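Unknown protein (PDB 2NYI) is of unknown function but carries tandem ACT domains, a fold that in many relatives binds amino acids and other small regulatory ligands. Local coordinates at residues F6-A11 and F72-R77; I29-E34 and V49-N54; R92-Y97 and V145-P150; L96-P101 and T137-G142. All coordinates share one frame; numbering follows the deposited sequence.

Interaction 1: residues F6-A11 and F72-R77; sequences FVVSVA and FQISTR
V7 and R77 are paired across two antiparallel strands, their side chains alongside and pointing the same way. R77 CG takes the crowded position between its own backbone N and carbonyl carbon (chi1 63°), and the extended chain beyond lays one face of the guanidinium over V7 CG2, which is 3.9 Å from NH2. In the backbone V7 N donates to R77 O at 2.8 Å, nearly along the C=O axis, and R77 N returns a bond to V7 O. S9 with S75 and A11 with Q73 repeat this double pairing. S75 OG comes within 3.7 Å of S9 CB and donates to a water that in turn donates to V7 O. On the other, largely apolar face V8 CG2 runs alongside T76 CG2 at 4.1 Å, whereas V10 crosses F72 obliquely, its CG1 3.8 Å from CD1. V8, V10 and I74 pack against the domain's helices, through F22 and L65. In the second subunit D44 takes a salt bridge from R77 NE and a hydrogen bond from S9 OG, and G42 O accepts from R77 NH2. This ACT strand pair thus gives an apolar face to the domain core and a mixed face, with S9 and R77 as its polar contacts, to the second subunit.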
# COMPACT_ATOMS: atom_id res chain seq x y z
N PHE A 6 -3.68 6.20 17.24
CA PHE A 6 -3.60 4.74 17.20
C PHE A 6 -3.23 4.33 15.78
O PHE A 6 -3.57 5.02 14.82
CB PHE A 6 -4.95 4.11 17.59
CG PHE A 6 -5.38 4.46 18.99
CD1 PHE A 6 -5.00 3.68 20.06
CD2 PHE A 6 -6.13 5.62 19.22
CE1 PHE A 6 -5.39 4.03 21.38
CE2 PHE A 6 -6.52 5.97 20.53
CZ PHE A 6 -6.16 5.17 21.59
N VAL A 7 -2.52 3.21 15.66
CA VAL A 7 -2.17 2.63 14.36
C VAL A 7 -2.99 1.37 14.19
O VAL A 7 -2.99 0.49 15.06
CB VAL A 7 -0.66 2.30 14.22
CG1 VAL A 7 -0.31 2.02 12.76
CG2 VAL A 7 0.19 3.45 14.77
N VAL A 8 -3.73 1.33 13.09
CA VAL A 8 -4.64 0.25 12.77
C VAL A 8 -4.19 -0.41 11.47
O VAL A 8 -3.89 0.30 10.49
CB VAL A 8 -6.09 0.81 12.60
CG1 VAL A 8 -7.05 -0.28 12.13
CG2 VAL A 8 -6.57 1.43 13.90
N SER A 9 -4.10 -1.74 11.47
CA SER A 9 -3.83 -2.52 10.26
C SER A 9 -5.02 -3.41 9.96
O SER A 9 -5.59 -4.02 10.88
CB SER A 9 -2.59 -3.41 10.47
OG SER A 9 -1.39 -2.64 10.39
N VAL A 10 -5.41 -3.48 8.69
CA VAL A 10 -6.54 -4.29 8.25
C VAL A 10 -6.06 -5.09 7.05
O VAL A 10 -5.45 -4.53 6.11
CB VAL A 10 -7.74 -3.39 7.81
CG1 VAL A 10 -8.93 -4.23 7.26
CG2 VAL A 10 -8.18 -2.46 8.94
N ALA A 11 -6.34 -6.39 7.05
CA ALA A 11 -6.04 -7.23 5.90
C ALA A 11 -7.12 -8.28 5.71
O ALA A 11 -7.67 -8.82 6.69
CB ALA A 11 -4.67 -7.91 6.09
N PHE A 72 -12.09 -10.04 8.64
CA PHE A 72 -10.83 -9.31 8.38
C PHE A 72 -9.87 -9.45 9.54
O PHE A 72 -10.28 -9.61 10.69
CB PHE A 72 -11.09 -7.84 8.04
CG PHE A 72 -11.57 -7.63 6.64
CD1 PHE A 72 -10.69 -7.21 5.65
CD2 PHE A 72 -12.89 -7.91 6.30
CE1 PHE A 72 -11.13 -7.05 4.34
CE2 PHE A 72 -13.34 -7.75 4.98
CZ PHE A 72 -12.45 -7.34 3.99
N GLN A 73 -8.58 -9.45 9.21
CA GLN A 73 -7.52 -9.47 10.20
C GLN A 73 -7.23 -8.01 10.56
O GLN A 73 -6.74 -7.24 9.72
CB GLN A 73 -6.28 -10.13 9.57
CG GLN A 73 -4.97 -10.01 10.32
CD GLN A 73 -3.81 -10.62 9.53
OE1 GLN A 73 -3.71 -11.85 9.43
NE2 GLN A 73 -2.93 -9.77 8.95
N ILE A 74 -7.52 -7.64 11.81
CA ILE A 74 -7.48 -6.25 12.26
C ILE A 74 -6.65 -6.16 13.54
O ILE A 74 -6.82 -6.98 14.45
CB ILE A 74 -8.90 -5.70 12.55
CG1 ILE A 74 -9.77 -5.71 11.29
CG2 ILE A 74 -8.85 -4.26 13.15
CD1 ILE A 74 -11.25 -5.61 11.60
N SER A 75 -5.78 -5.16 13.62
CA SER A 75 -5.05 -4.89 14.88
C SER A 75 -5.04 -3.39 15.14
O SER A 75 -5.08 -2.60 14.20
CB SER A 75 -3.63 -5.46 14.86
OG SER A 75 -2.82 -4.79 13.91
N THR A 76 -5.03 -3.02 16.42
CA THR A 76 -5.03 -1.63 16.83
C THR A 76 -4.01 -1.53 17.96
O THR A 76 -4.05 -2.34 18.90
CB THR A 76 -6.45 -1.20 17.39
OG1 THR A 76 -7.45 -1.41 16.39
CG2 THR A 76 -6.47 0.28 17.80
N ARG A 77 -3.11 -0.55 17.89
CA ARG A 77 -2.16 -0.30 18.98
C ARG A 77 -1.97 1.20 19.11
O ARG A 77 -2.24 1.95 18.16
CB ARG A 77 -0.82 -0.96 18.72
CG ARG A 77 -0.08 -0.45 17.49
CD ARG A 77 1.31 -1.02 17.36
NE ARG A 77 1.95 -0.56 16.13
CZ ARG A 77 2.65 0.57 16.01
NH1 ARG A 77 2.85 1.39 17.05
NH2 ARG A 77 3.19 0.89 14.85
O HOH W 1 -1.71 -2.07 14.54

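Interaction 2: residues I29-E34 and V49-N54; sequences ISANVE and VLVSLN
L53 CD1 fits against the bend where the helix 18-28 gives way to a strand. With CG anti to its backbone N (chi1 -177°), the side chain brings CD1 up to I29 O at 3.6 Å and to A31 CB at 4.1 Å. A31 offers only a methyl, so V51 CG1 and L53 CD1 can both close on it, V51 CG1 at 3.7 Å from A31 CB. Further along the same face V33 and V49 cross at about a right angle, and V33 CG1 meets V49 CG1 at 3.9 Å. L26 of the helix covers A31, V33 and V51, so these methyls are pressed between sheet and helix. The bend itself is a Schellman motif, with S30 at positive phi as its C-prime residue. On the opposite face of the strands E34 CB lies 4.1 Å from L50 CB. The backbones are held by N32 N to S52 O and S52 N to N32 O, the latter 2.8 Å long, and by E34 N to L50 O; the two short strand segments run at 134° to one another. One water joins S30 O to N54 N. Apolar carbons thus close the side of this ACT-domain hairpin under the helix, whereas on the other N32 ND2 and S52 OG meet a shared water, and ND2 also bonds D102 of the second subunit.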
# COMPACT_ATOMS: atom_id res chain seq x y z
N ILE A 29 -18.09 6.11 15.86
CA ILE A 29 -17.48 6.18 17.21
C ILE A 29 -16.70 7.50 17.41
O ILE A 29 -15.96 7.63 18.38
CB ILE A 29 -16.57 4.96 17.57
CG1 ILE A 29 -15.39 4.82 16.57
CG2 ILE A 29 -17.41 3.67 17.67
CD1 ILE A 29 -14.31 3.80 17.01
N SER A 30 -16.90 8.46 16.51
CA SER A 30 -16.23 9.77 16.55
C SER A 30 -14.69 9.69 16.53
O SER A 30 -14.00 10.48 17.18
CB SER A 30 -16.73 10.62 17.73
OG SER A 30 -18.14 10.73 17.70
N ALA A 31 -14.16 8.73 15.78
CA ALA A 31 -12.70 8.62 15.56
C ALA A 31 -12.38 9.34 14.25
O ALA A 31 -13.23 9.35 13.36
CB ALA A 31 -12.29 7.17 15.49
N ASN A 32 -11.22 9.98 14.15
CA ASN A 32 -10.84 10.65 12.89
C ASN A 32 -9.65 9.96 12.23
O ASN A 32 -8.72 9.53 12.90
CB ASN A 32 -10.52 12.15 13.10
CG ASN A 32 -10.41 12.94 11.75
OD1 ASN A 32 -11.33 12.91 10.92
ND2 ASN A 32 -9.27 13.65 11.55
N VAL A 33 -9.70 9.85 10.91
CA VAL A 33 -8.58 9.35 10.13
C VAL A 33 -7.54 10.48 10.00
O VAL A 33 -7.83 11.50 9.37
CB VAL A 33 -9.06 8.86 8.74
CG1 VAL A 33 -7.89 8.51 7.85
CG2 VAL A 33 -10.01 7.64 8.88
N GLU A 34 -6.36 10.33 10.60
CA GLU A 34 -5.25 11.29 10.41
C GLU A 34 -4.56 11.03 9.06
O GLU A 34 -4.25 11.95 8.30
CB GLU A 34 -4.23 11.20 11.55
CG GLU A 34 -2.94 12.02 11.31
CD GLU A 34 -1.89 11.95 12.45
OE1 GLU A 34 -2.18 11.41 13.54
OE2 GLU A 34 -0.77 12.46 12.23
N VAL A 49 -3.84 2.65 8.90
CA VAL A 49 -4.47 3.93 9.19
C VAL A 49 -3.98 4.46 10.55
O VAL A 49 -3.88 3.69 11.51
CB VAL A 49 -6.00 3.78 9.23
CG1 VAL A 49 -6.69 5.14 9.37
CG2 VAL A 49 -6.53 3.04 7.96
N LEU A 50 -3.68 5.76 10.59
CA LEU A 50 -3.47 6.49 11.85
C LEU A 50 -4.82 7.11 12.21
O LEU A 50 -5.41 7.87 11.43
CB LEU A 50 -2.36 7.56 11.75
CG LEU A 50 -0.94 6.98 11.53
CD1 LEU A 50 0.07 8.05 11.17
CD2 LEU A 50 -0.49 6.25 12.78
N VAL A 51 -5.29 6.74 13.39
CA VAL A 51 -6.65 7.07 13.83
C VAL A 51 -6.54 7.86 15.13
O VAL A 51 -5.82 7.44 16.04
CB VAL A 51 -7.49 5.78 14.08
CG1 VAL A 51 -8.84 6.11 14.75
CG2 VAL A 51 -7.71 5.02 12.80
N SER A 52 -7.23 9.00 15.18
CA SER A 52 -7.28 9.82 16.41
C SER A 52 -8.59 9.58 17.12
O SER A 52 -9.65 9.50 16.49
CB SER A 52 -7.13 11.31 16.08
OG SER A 52 -5.83 11.58 15.60
N LEU A 53 -8.51 9.45 18.45
CA LEU A 53 -9.69 9.23 19.27
C LEU A 53 -9.48 9.90 20.62
O LEU A 53 -8.38 9.86 21.18
CB LEU A 53 -9.97 7.73 19.45
CG LEU A 53 -11.22 7.30 20.23
CD1 LEU A 53 -12.53 7.69 19.52
CD2 LEU A 53 -11.20 5.81 20.53
N ASN A 54 -10.53 10.54 21.14
CA ASN A 54 -10.49 11.09 22.50
C ASN A 54 -10.66 9.98 23.53
O ASN A 54 -11.69 9.91 24.22
CB ASN A 54 -11.57 12.16 22.69
CG ASN A 54 -11.20 13.48 22.04
OD1 ASN A 54 -10.34 13.55 21.16
ND2 ASN A 54 -11.87 14.54 22.47
O HOH W 2 -13.12 11.12 19.71
O HOH W 3 -6.82 13.42 13.24

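Interaction 3: residues R92-Y97 and V145-P150; sequences REYELY and VAFPFP
Y94 CG stands anti to its carbonyl carbon (chi1 -63°), while F147 CG occupies the crowded position between backbone N and carbonyl carbon (chi1 58°); from neighbouring strands these torsions lay the two rings over one another. The result is an offset stack with planes only 2° apart and centroids 4.2 Å apart, in which F147 CE1 lies 3.5 Å from Y94 CE2. Past the stack, the phenol oxygen of Y94 touches F149, with OH 3.3 Å from CB. R92, bent at chi2, runs alongside F149 and sets CG 3.9 Å from its CB, while R92 NH1 bonds P89 O. Along the backbone Y94 N donates to V145 O at 2.8 Å, nearly along the C=O axis, whereas R92 N reaches F147 O at 3.0 Å from above the carbonyl plane. A serine in place of Y94, lacking the ring, would probably leave F147 less well packed and loosen the contact at F149. In this second ACT-like sheet, of strand order 2-3-1-4, the ring stack, with V145 and L96 beside it and V155 on F147, probably contributes much of the buried packing, while E93, salt-bridged to R144, puts its charge on the opposite face and R92 beside exposed F149.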
# COMPACT_ATOMS: atom_id res chain seq x y z
N ARG A 92 17.47 11.17 4.65
CA ARG A 92 16.77 11.81 3.54
C ARG A 92 16.00 10.73 2.75
O ARG A 92 16.31 9.53 2.85
CB ARG A 92 17.75 12.55 2.61
CG ARG A 92 18.49 13.78 3.24
CD ARG A 92 17.52 14.88 3.67
NE ARG A 92 18.25 16.03 4.23
CZ ARG A 92 18.67 16.14 5.49
NH1 ARG A 92 18.44 15.17 6.37
NH2 ARG A 92 19.33 17.24 5.88
N GLU A 93 14.99 11.15 1.99
CA GLU A 93 14.23 10.21 1.19
C GLU A 93 14.65 10.34 -0.26
O GLU A 93 15.05 11.42 -0.72
CB GLU A 93 12.74 10.42 1.39
CG GLU A 93 12.33 10.13 2.83
CD GLU A 93 10.82 10.07 3.01
OE1 GLU A 93 10.08 10.73 2.25
OE2 GLU A 93 10.36 9.38 3.95
N TYR A 94 14.55 9.21 -0.95
CA TYR A 94 15.03 9.06 -2.31
C TYR A 94 14.01 8.24 -3.06
O TYR A 94 13.45 7.28 -2.52
CB TYR A 94 16.36 8.31 -2.33
CG TYR A 94 17.48 9.03 -1.61
CD1 TYR A 94 18.36 9.84 -2.30
CD2 TYR A 94 17.64 8.90 -0.24
CE1 TYR A 94 19.39 10.53 -1.64
CE2 TYR A 94 18.66 9.61 0.45
CZ TYR A 94 19.53 10.40 -0.27
OH TYR A 94 20.55 11.08 0.40
N GLU A 95 13.82 8.60 -4.31
CA GLU A 95 12.95 7.83 -5.20
C GLU A 95 13.87 6.87 -5.95
O GLU A 95 14.91 7.28 -6.50
CB GLU A 95 12.19 8.74 -6.16
CG GLU A 95 11.09 9.56 -5.48
CD GLU A 95 9.88 8.71 -5.04
OE1 GLU A 95 9.70 7.58 -5.56
OE2 GLU A 95 9.10 9.19 -4.19
N LEU A 96 13.50 5.60 -5.94
CA LEU A 96 14.28 4.55 -6.56
C LEU A 96 13.45 3.93 -7.68
O LEU A 96 12.26 3.60 -7.49
CB LEU A 96 14.68 3.50 -5.51
CG LEU A 96 15.28 2.16 -5.95
CD1 LEU A 96 16.70 2.36 -6.48
CD2 LEU A 96 15.32 1.22 -4.78
N TYR A 97 14.06 3.78 -8.85
CA TYR A 97 13.36 3.19 -9.99
C TYR A 97 14.26 2.14 -10.62
O TYR A 97 15.47 2.36 -10.77
CB TYR A 97 13.00 4.24 -11.05
CG TYR A 97 12.28 5.45 -10.52
CD1 TYR A 97 10.90 5.44 -10.31
CD2 TYR A 97 12.99 6.63 -10.22
CE1 TYR A 97 10.23 6.56 -9.81
CE2 TYR A 97 12.33 7.75 -9.73
CZ TYR A 97 10.96 7.72 -9.53
OH TYR A 97 10.32 8.84 -9.04
N VAL A 145 12.69 5.26 -0.59
CA VAL A 145 13.57 4.72 0.45
C VAL A 145 14.19 5.86 1.25
O VAL A 145 14.24 6.99 0.78
CB VAL A 145 14.71 3.81 -0.15
CG1 VAL A 145 14.11 2.66 -0.96
CG2 VAL A 145 15.72 4.64 -1.00
N ALA A 146 14.64 5.56 2.47
CA ALA A 146 15.22 6.57 3.34
C ALA A 146 16.51 6.06 3.94
O ALA A 146 16.57 4.95 4.47
CB ALA A 146 14.24 6.97 4.45
N PHE A 147 17.54 6.91 3.88
CA PHE A 147 18.81 6.61 4.52
C PHE A 147 19.62 7.89 4.71
O PHE A 147 19.33 8.92 4.08
CB PHE A 147 19.60 5.57 3.71
CG PHE A 147 19.87 5.97 2.28
CD1 PHE A 147 20.92 6.85 1.98
CD2 PHE A 147 19.10 5.46 1.23
CE1 PHE A 147 21.18 7.22 0.68
CE2 PHE A 147 19.34 5.84 -0.08
CZ PHE A 147 20.40 6.70 -0.37
N PRO A 148 20.62 7.84 5.62
CA PRO A 148 21.48 9.03 5.82
C PRO A 148 22.16 9.45 4.53
O PRO A 148 22.83 8.64 3.88
CB PRO A 148 22.53 8.55 6.84
CG PRO A 148 21.82 7.45 7.61
CD PRO A 148 20.96 6.75 6.54
N PHE A 149 22.02 10.73 4.18
CA PHE A 149 22.52 11.23 2.90
C PHE A 149 24.02 10.96 2.64
O PHE A 149 24.41 10.81 1.48
CB PHE A 149 22.19 12.72 2.68
CG PHE A 149 22.94 13.66 3.59
CD1 PHE A 149 24.27 14.00 3.32
CD2 PHE A 149 22.31 14.23 4.69
CE1 PHE A 149 24.98 14.86 4.17
CE2 PHE A 149 23.01 15.11 5.54
CZ PHE A 149 24.34 15.42 5.28
N PRO A 150 24.87 10.93 3.70
CA PRO A 150 26.28 10.65 3.35
C PRO A 150 26.51 9.30 2.64
O PRO A 150 27.55 9.12 2.01
CB PRO A 150 26.98 10.63 4.71
CG PRO A 150 26.13 11.53 5.58
CD PRO A 150 24.71 11.18 5.15

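Interaction 4: residues L96-P101 and T137-G142; sequences LYVEGP and TLFRMG
Strands 91-99 and 137-148 are neighbours in the second four-stranded antiparallel sheet of the chain, whose 2-3-1-4 order is that of an ACT domain. V98 and M141 form a hydrogen-bonded pair: V98 N donates to a lone pair of M141 O at 2.9 Å, and M141 N donates back to V98 O. Their side chains lie side by side, CB to CB, and the selenomethionine chain, bent at chi3, carries the M141 CE methyl to 3.6 Å from L96 CD2. F139 crosses V98 obliquely, so that V98 CG1 meets the ring at its edge, 3.8 Å from CE2. L96, F139 and M141 pack on the helix 106-116, F139 through V107 and M141 through V110, while V98 meets V168 and I170. On the other face E99 and R140 extend in the same direction; E99 OE2 lies at the guanidinium edge, 3.4 Å from R140 NE, a long salt bridge with the planes turned 52° apart. R140 NH1 has a second carboxylate, that of E127. The chain turns a corner at G100, where a CB would collide with P101 CD, yet G100 O still accepts from F139 N at 2.8 Å, almost straight along its C=O axis. L138 CD1 lies 3.4 Å from G100 O and also reaches E99 CG at 3.9 Å. An alanine in place of L138 would probably leave the G100 carbonyl less shielded and the aliphatic part of E99 less supported. Apolar contact thus secures the helix side, while E99 and E127 are likely to share the positive charge of R140 on the exposed one.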
# COMPACT_ATOMS: atom_id res chain seq x y z
N LEU A 96 13.50 5.60 -5.94
CA LEU A 96 14.28 4.55 -6.56
C LEU A 96 13.45 3.93 -7.68
O LEU A 96 12.26 3.60 -7.49
CB LEU A 96 14.68 3.50 -5.51
CG LEU A 96 15.28 2.16 -5.95
CD1 LEU A 96 16.70 2.36 -6.48
CD2 LEU A 96 15.32 1.22 -4.78
N TYR A 97 14.06 3.78 -8.85
CA TYR A 97 13.36 3.19 -9.99
C TYR A 97 14.26 2.14 -10.62
O TYR A 97 15.47 2.36 -10.77
CB TYR A 97 13.00 4.24 -11.05
CG TYR A 97 12.28 5.45 -10.52
CD1 TYR A 97 10.90 5.44 -10.31
CD2 TYR A 97 12.99 6.63 -10.22
CE1 TYR A 97 10.23 6.56 -9.81
CE2 TYR A 97 12.33 7.75 -9.73
CZ TYR A 97 10.96 7.72 -9.53
OH TYR A 97 10.32 8.84 -9.04
N VAL A 98 13.69 0.98 -10.94
CA VAL A 98 14.44 -0.12 -11.55
C VAL A 98 13.63 -0.60 -12.76
O VAL A 98 12.41 -0.79 -12.65
CB VAL A 98 14.63 -1.31 -10.57
CG1 VAL A 98 15.44 -2.45 -11.21
CG2 VAL A 98 15.24 -0.85 -9.22
N GLU A 99 14.29 -0.79 -13.90
CA GLU A 99 13.60 -1.36 -15.05
C GLU A 99 14.57 -2.21 -15.87
O GLU A 99 15.70 -1.79 -16.11
CB GLU A 99 12.99 -0.25 -15.91
CG GLU A 99 12.20 -0.73 -17.12
CD GLU A 99 11.50 0.39 -17.85
OE1 GLU A 99 11.63 0.44 -19.09
OE2 GLU A 99 10.82 1.21 -17.20
N GLY A 100 14.12 -3.39 -16.28
CA GLY A 100 14.86 -4.23 -17.21
C GLY A 100 14.20 -5.59 -17.38
O GLY A 100 13.07 -5.77 -16.96
N PRO A 101 14.93 -6.56 -17.97
CA PRO A 101 14.36 -7.91 -18.10
C PRO A 101 14.06 -8.46 -16.71
O PRO A 101 14.84 -8.23 -15.79
CB PRO A 101 15.51 -8.72 -18.72
CG PRO A 101 16.43 -7.72 -19.31
CD PRO A 101 16.30 -6.48 -18.49
N THR A 137 9.99 -10.72 -20.43
CA THR A 137 9.07 -10.12 -19.46
C THR A 137 9.78 -8.92 -18.87
O THR A 137 10.93 -9.04 -18.41
CB THR A 137 8.64 -11.13 -18.38
OG1 THR A 137 7.82 -12.15 -18.97
CG2 THR A 137 7.80 -10.44 -17.29
N LEU A 138 9.13 -7.77 -18.94
CA LEU A 138 9.71 -6.54 -18.40
C LEU A 138 9.38 -6.46 -16.91
O LEU A 138 8.28 -6.82 -16.50
CB LEU A 138 9.18 -5.30 -19.13
CG LEU A 138 9.84 -3.97 -18.72
CD1 LEU A 138 11.31 -3.89 -19.20
CD2 LEU A 138 9.04 -2.76 -19.22
N PHE A 139 10.37 -6.04 -16.13
CA PHE A 139 10.23 -5.84 -14.70
C PHE A 139 10.35 -4.35 -14.45
O PHE A 139 11.25 -3.71 -14.98
CB PHE A 139 11.32 -6.60 -13.95
CG PHE A 139 11.45 -6.21 -12.49
CD1 PHE A 139 10.62 -6.78 -11.53
CD2 PHE A 139 12.41 -5.27 -12.10
CE1 PHE A 139 10.73 -6.40 -10.16
CE2 PHE A 139 12.55 -4.91 -10.76
CZ PHE A 139 11.70 -5.48 -9.78
N ARG A 140 9.44 -3.79 -13.64
CA ARG A 140 9.55 -2.40 -13.21
C ARG A 140 9.38 -2.32 -11.71
O ARG A 140 8.52 -3.00 -11.15
CB ARG A 140 8.47 -1.55 -13.87
CG ARG A 140 8.70 -1.25 -15.36
CD ARG A 140 8.03 0.06 -15.72
NE ARG A 140 7.64 0.13 -17.13
CZ ARG A 140 6.39 0.19 -17.57
NH1 ARG A 140 5.37 0.21 -16.71
NH2 ARG A 140 6.15 0.24 -18.87
N MSE A 141 10.21 -1.51 -11.07
CA MSE A 141 10.08 -1.28 -9.63
C MSE A 141 10.13 0.21 -9.35
O MSE A 141 10.96 0.92 -9.89
CB MSE A 141 11.19 -2.00 -8.87
CG MSE A 141 11.25 -1.62 -7.42
SE MSE A 141 12.61 -2.65 -6.51
CE MSE A 141 13.01 -1.46 -5.40
N GLY A 142 9.22 0.68 -8.51
CA GLY A 142 9.26 2.07 -8.08
C GLY A 142 9.17 2.08 -6.57
O GLY A 142 8.33 1.40 -5.99

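Overall arrangement
The four contacts divide between two sheets of the same 2-3-1-4 strand order, as expected of a tandem ACT protein. Interactions 1 and 2, centres 13 Å apart, belong to one sheet, where F6 N meets V51 O at 2.8 Å, a probable hydrogen bond; along the chain interaction 2 is nested within the loop closed by interaction 1. Interactions 3 and 4 lie 18 Å apart between centres on a single strand pair and share L96 and Y97. Neither interaction 1 nor 2 touches interaction 3 or 4: interactions 2 and 3 come closest, about 13 Å between nearest atoms, and the centres of interactions 2 and 4 are 37 Å apart. Interactions 1 and 2 meet the second subunit, whereas interactions 3 and 4 do not.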